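Local coordinates for protein trans-4-hydroxy-L-proline dehydratase (Clostridioides difficile 70-100-2010, PDB 6VXC) that dehydrates trans-4-hydroxy-L-proline to (S)-1-pyrroline-5-carboxylate by glycyl radical chemistry, in the anaerobic degradation of 4-hydroxyproline, at residues S380-I383 against L384-D388; G320-R324 against D325-E329. All coordinates share one frame; numbering follows the deposited sequence.

Interaction 1. Residues S380-I383 against L384-D388; sequences SYII and LDVMD
S380-I383 and L384-D388 are successive turns of helix 378-390, and they meet through its i to i+4 backbone bonds, a local contact largely buried in the protein. The ladder opens with L384 N donating to S380 O and continues with D385 N to Y381 O (3.0 Å). Its last rung here runs from M387 N to I383 O at 2.9 Å. Y381 O takes more than this one bond. A water donates to it at 3.1 Å and also to D385 OD1 at 3.1 Å, so the carboxylate one turn on is tied back to the carbonyl through a solvent bridge. D385 CG stands anti to its own carbonyl carbon (chi1 -73°), which turns the acid back beside Y381 O, whose distance from D385 CG is 3.4 Å. The same water lies in the plane of the Y381 ring, at its edge. Salt bridges from R324 to OD2 and from R412 to OD1 hold both carboxylate oxygens of D385, and would be expected to favour its ionised form. On the apolar side, I382 and V386, one turn apart, both pack against helix 324-339, although the position of the V386 methyl CG1 beside I382 is doubtful in the model. L384 CG lies 3.6 Å from S380 O, and the leucine side chain reaches helix 407-418 and strand 396-401. I383 and M387 also pack on that strand. Helix 378-390 is the crossover helix of a beta-alpha-beta unit, linking strands 362-366 and 396-401, parallel neighbours in the mixed sheet.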
# COMPACT_ATOMS: atom_id res chain seq x y z
N SER A 380 8.70 19.37 -9.19
CA SER A 380 7.61 19.25 -8.21
C SER A 380 6.34 19.90 -8.72
O SER A 380 5.24 19.35 -8.59
CB SER A 380 8.00 19.88 -6.87
OG SER A 380 9.30 19.52 -6.45
N TYR A 381 6.47 21.10 -9.28
CA TYR A 381 5.30 21.79 -9.79
C TYR A 381 4.77 21.14 -11.05
O TYR A 381 3.55 21.12 -11.27
CB TYR A 381 5.62 23.27 -10.02
CG TYR A 381 5.64 24.05 -8.73
CD1 TYR A 381 4.46 24.33 -8.05
CD2 TYR A 381 6.84 24.51 -8.19
CE1 TYR A 381 4.45 25.04 -6.87
CE2 TYR A 381 6.85 25.23 -7.00
CZ TYR A 381 5.65 25.49 -6.35
OH TYR A 381 5.65 26.21 -5.17
N ILE A 382 5.66 20.59 -11.89
CA ILE A 382 5.20 19.83 -13.05
C ILE A 382 4.36 18.63 -12.61
O ILE A 382 3.30 18.36 -13.17
CB ILE A 382 6.39 19.42 -13.94
CG1 ILE A 382 7.15 20.64 -14.46
CG2 ILE A 382 5.91 18.62 -15.12
CD1 ILE A 382 8.46 20.28 -15.20
N ILE A 383 4.82 17.89 -11.58
CA ILE A 383 4.05 16.73 -11.10
C ILE A 383 2.67 17.15 -10.62
O ILE A 383 1.66 16.50 -10.92
CB ILE A 383 4.84 16.00 -10.01
CG1 ILE A 383 6.08 15.33 -10.63
CG2 ILE A 383 3.94 14.99 -9.26
CD1 ILE A 383 7.11 14.82 -9.62
N LEU A 384 2.59 18.25 -9.86
CA LEU A 384 1.27 18.74 -9.44
C LEU A 384 0.39 19.08 -10.64
O LEU A 384 -0.80 18.74 -10.65
CB LEU A 384 1.43 19.95 -8.52
CG LEU A 384 2.01 19.73 -7.12
CD1 LEU A 384 1.81 20.97 -6.26
CD2 LEU A 384 1.39 18.50 -6.44
N ASP A 385 0.96 19.69 -11.68
CA ASP A 385 0.18 19.97 -12.88
C ASP A 385 -0.30 18.68 -13.55
O ASP A 385 -1.44 18.62 -14.03
CB ASP A 385 0.99 20.80 -13.88
CG ASP A 385 1.15 22.25 -13.46
OD1 ASP A 385 0.36 22.74 -12.62
OD2 ASP A 385 2.07 22.91 -13.98
N VAL A 386 0.56 17.65 -13.66
CA VAL A 386 0.09 16.46 -14.37
C VAL A 386 -0.93 15.69 -13.53
O VAL A 386 -1.91 15.15 -14.08
CB VAL A 386 1.25 15.55 -14.86
CG1 VAL A 386 2.63 16.19 -14.75
CG2 VAL A 386 1.18 14.15 -14.27
N MET A 387 -0.76 15.61 -12.21
CA MET A 387 -1.76 14.87 -11.44
C MET A 387 -3.12 15.58 -11.49
O MET A 387 -4.16 14.93 -11.63
CB MET A 387 -1.30 14.64 -9.99
CG MET A 387 -1.31 15.85 -9.09
SD MET A 387 -1.04 15.48 -7.34
CE MET A 387 -2.56 14.61 -6.94
N ASP A 388 -3.09 16.92 -11.45
CA ASP A 388 -4.30 17.73 -11.59
C ASP A 388 -4.98 17.48 -12.93
O ASP A 388 -6.16 17.11 -13.00
CB ASP A 388 -3.89 19.20 -11.43
CG ASP A 388 -5.04 20.16 -11.22
OD1 ASP A 388 -6.19 19.73 -10.95
OD2 ASP A 388 -4.76 21.38 -11.30
O HOH W 1 1.84 23.35 -9.96

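Interaction 2. Residues G320-R324 against D325-E329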
# COMPACT_ATOMS: atom_id res chain seq x y z
N GLY A 320 19.18 22.31 -24.28
CA GLY A 320 18.23 22.54 -25.35
C GLY A 320 17.52 21.33 -25.89
O GLY A 320 16.92 21.42 -26.95
N ILE A 321 17.53 20.20 -25.17
CA ILE A 321 16.84 19.00 -25.63
C ILE A 321 15.52 18.77 -24.92
O ILE A 321 14.82 17.80 -25.23
CB ILE A 321 17.74 17.75 -25.50
CG1 ILE A 321 18.07 17.46 -24.04
CG2 ILE A 321 19.01 17.90 -26.34
CD1 ILE A 321 18.68 16.09 -23.83
N LEU A 322 15.14 19.64 -24.00
CA LEU A 322 13.93 19.47 -23.21
C LEU A 322 13.39 20.84 -22.86
O LEU A 322 14.15 21.79 -22.69
CB LEU A 322 14.21 18.68 -21.92
CG LEU A 322 13.03 18.19 -21.07
CD1 LEU A 322 12.21 17.16 -21.83
CD2 LEU A 322 13.55 17.54 -19.81
N ASP A 323 12.07 20.92 -22.73
CA ASP A 323 11.42 22.08 -22.14
C ASP A 323 10.34 21.60 -21.17
O ASP A 323 10.07 20.40 -21.03
CB ASP A 323 10.86 23.02 -23.21
CG ASP A 323 9.81 22.36 -24.10
OD1 ASP A 323 9.39 21.23 -23.81
OD2 ASP A 323 9.38 23.00 -25.09
N ARG A 324 9.69 22.56 -20.49
CA ARG A 324 8.70 22.19 -19.48
C ARG A 324 7.58 21.36 -20.08
O ARG A 324 7.12 20.39 -19.47
CB ARG A 324 8.13 23.44 -18.81
CG ARG A 324 7.39 23.15 -17.51
CD ARG A 324 6.65 24.35 -16.98
NE ARG A 324 6.20 24.18 -15.60
CZ ARG A 324 5.05 23.62 -15.23
NH1 ARG A 324 4.73 23.53 -13.94
NH2 ARG A 324 4.20 23.17 -16.15
N ASP A 325 7.14 21.71 -21.29
CA ASP A 325 6.03 21.00 -21.91
C ASP A 325 6.37 19.54 -22.18
O ASP A 325 5.54 18.65 -21.95
CB ASP A 325 5.63 21.69 -23.21
CG ASP A 325 4.76 22.92 -22.99
OD1 ASP A 325 4.30 23.14 -21.85
OD2 ASP A 325 4.53 23.65 -23.96
N ARG A 326 7.57 19.28 -22.72
CA ARG A 326 7.94 17.90 -23.01
C ARG A 326 8.17 17.12 -21.73
O ARG A 326 7.82 15.94 -21.64
CB ARG A 326 9.18 17.85 -23.91
CG ARG A 326 9.70 16.43 -24.25
CD ARG A 326 8.71 15.63 -25.11
NE ARG A 326 9.38 14.64 -25.96
CZ ARG A 326 8.84 14.11 -27.05
NH1 ARG A 326 7.66 14.54 -27.48
NH2 ARG A 326 9.51 13.21 -27.76
N ALA A 327 8.76 17.77 -20.71
CA ALA A 327 8.90 17.14 -19.39
C ALA A 327 7.54 16.79 -18.80
O ALA A 327 7.38 15.72 -18.19
CB ALA A 327 9.67 18.04 -18.44
N GLN A 328 6.55 17.68 -18.95
CA GLN A 328 5.21 17.36 -18.48
C GLN A 328 4.58 16.26 -19.32
O GLN A 328 3.93 15.36 -18.78
CB GLN A 328 4.32 18.60 -18.50
CG GLN A 328 2.91 18.30 -18.06
CD GLN A 328 2.08 19.57 -17.81
OE1 GLN A 328 2.60 20.69 -17.82
NE2 GLN A 328 0.79 19.38 -17.56
N GLU A 329 4.78 16.31 -20.64
CA GLU A 329 4.22 15.31 -21.53
C GLU A 329 4.74 13.92 -21.17
O GLU A 329 3.98 12.94 -21.16
CB GLU A 329 4.54 15.65 -22.99
CG GLU A 329 3.99 14.63 -24.01
CD GLU A 329 4.32 14.98 -25.47
OE1 GLU A 329 3.52 14.64 -26.35
OE2 GLU A 329 5.39 15.55 -25.72
O HOH W 2 4.30 22.50 -18.96
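L322 and R326 cross at about a right angle, with L322 CD1 laid against R326 CG at 3.6 Å, while the other methyl, CD2, reaches A327 CB at 4.1 Å. The leucine thereby covers the first turn of helix 324-339 from the incoming loop. Next to it, D323 turns its carboxylate back to the helix start: CG sits between the backbone N and the carbonyl carbon (chi1 60°), and OD1 accepts from R326 N at 2.9 Å, met nearly along the C-O axis. The main-chain oxygen of D323 takes the next amide of the helix, with A327 N donating to D323 O at 3.0 Å. The guanidinium of R326 leads away from this cap, and its NH1 forms a salt bridge of 3.0 Å with E329 OE2, from above the carboxylate plane. Farther round the helix, R324 runs extended from CG to NE and crosses Q328 obliquely, guanidinium and amide planes 79° apart. A water at the guanidinium edge joins three side chains: it accepts from R324 NH2 and donates to D325 OD1 and, at 2.7 Å, to Q328 OE1. Beyond the segment, R324 is paired with D385, and Q328 NE2 bonds E332. Upstream, G320 has positive phi and ends helix 305-318 in a Schellman motif. The short link from that C-terminal end to the capping bond of D323 is a helix-loop-helix connection, closed by a Schellman motif on one side and an N-cap on the other.

How the interactions relate
Interaction 1 belongs to the buried middle of helix 378-390, whereas interaction 2 lies nearer the surface, where a loop enters helix 324-339. The former rests on repeating backbone bonds and apolar flanks; the latter on a side-chain cap and solvent-bridged polar groups. The two helices pack on each other, so the contacts touch directly. The salt bridge between them measures 2.7 Å from R324 NH1 to D385 OD2, and beside it I382 CG2 lies 3.7 Å from Q328 CA. One residue of the helix start in interaction 2 thus holds an acid of interaction 1, joining helix 324-339 to the crossover helix of the beta-alpha-beta unit.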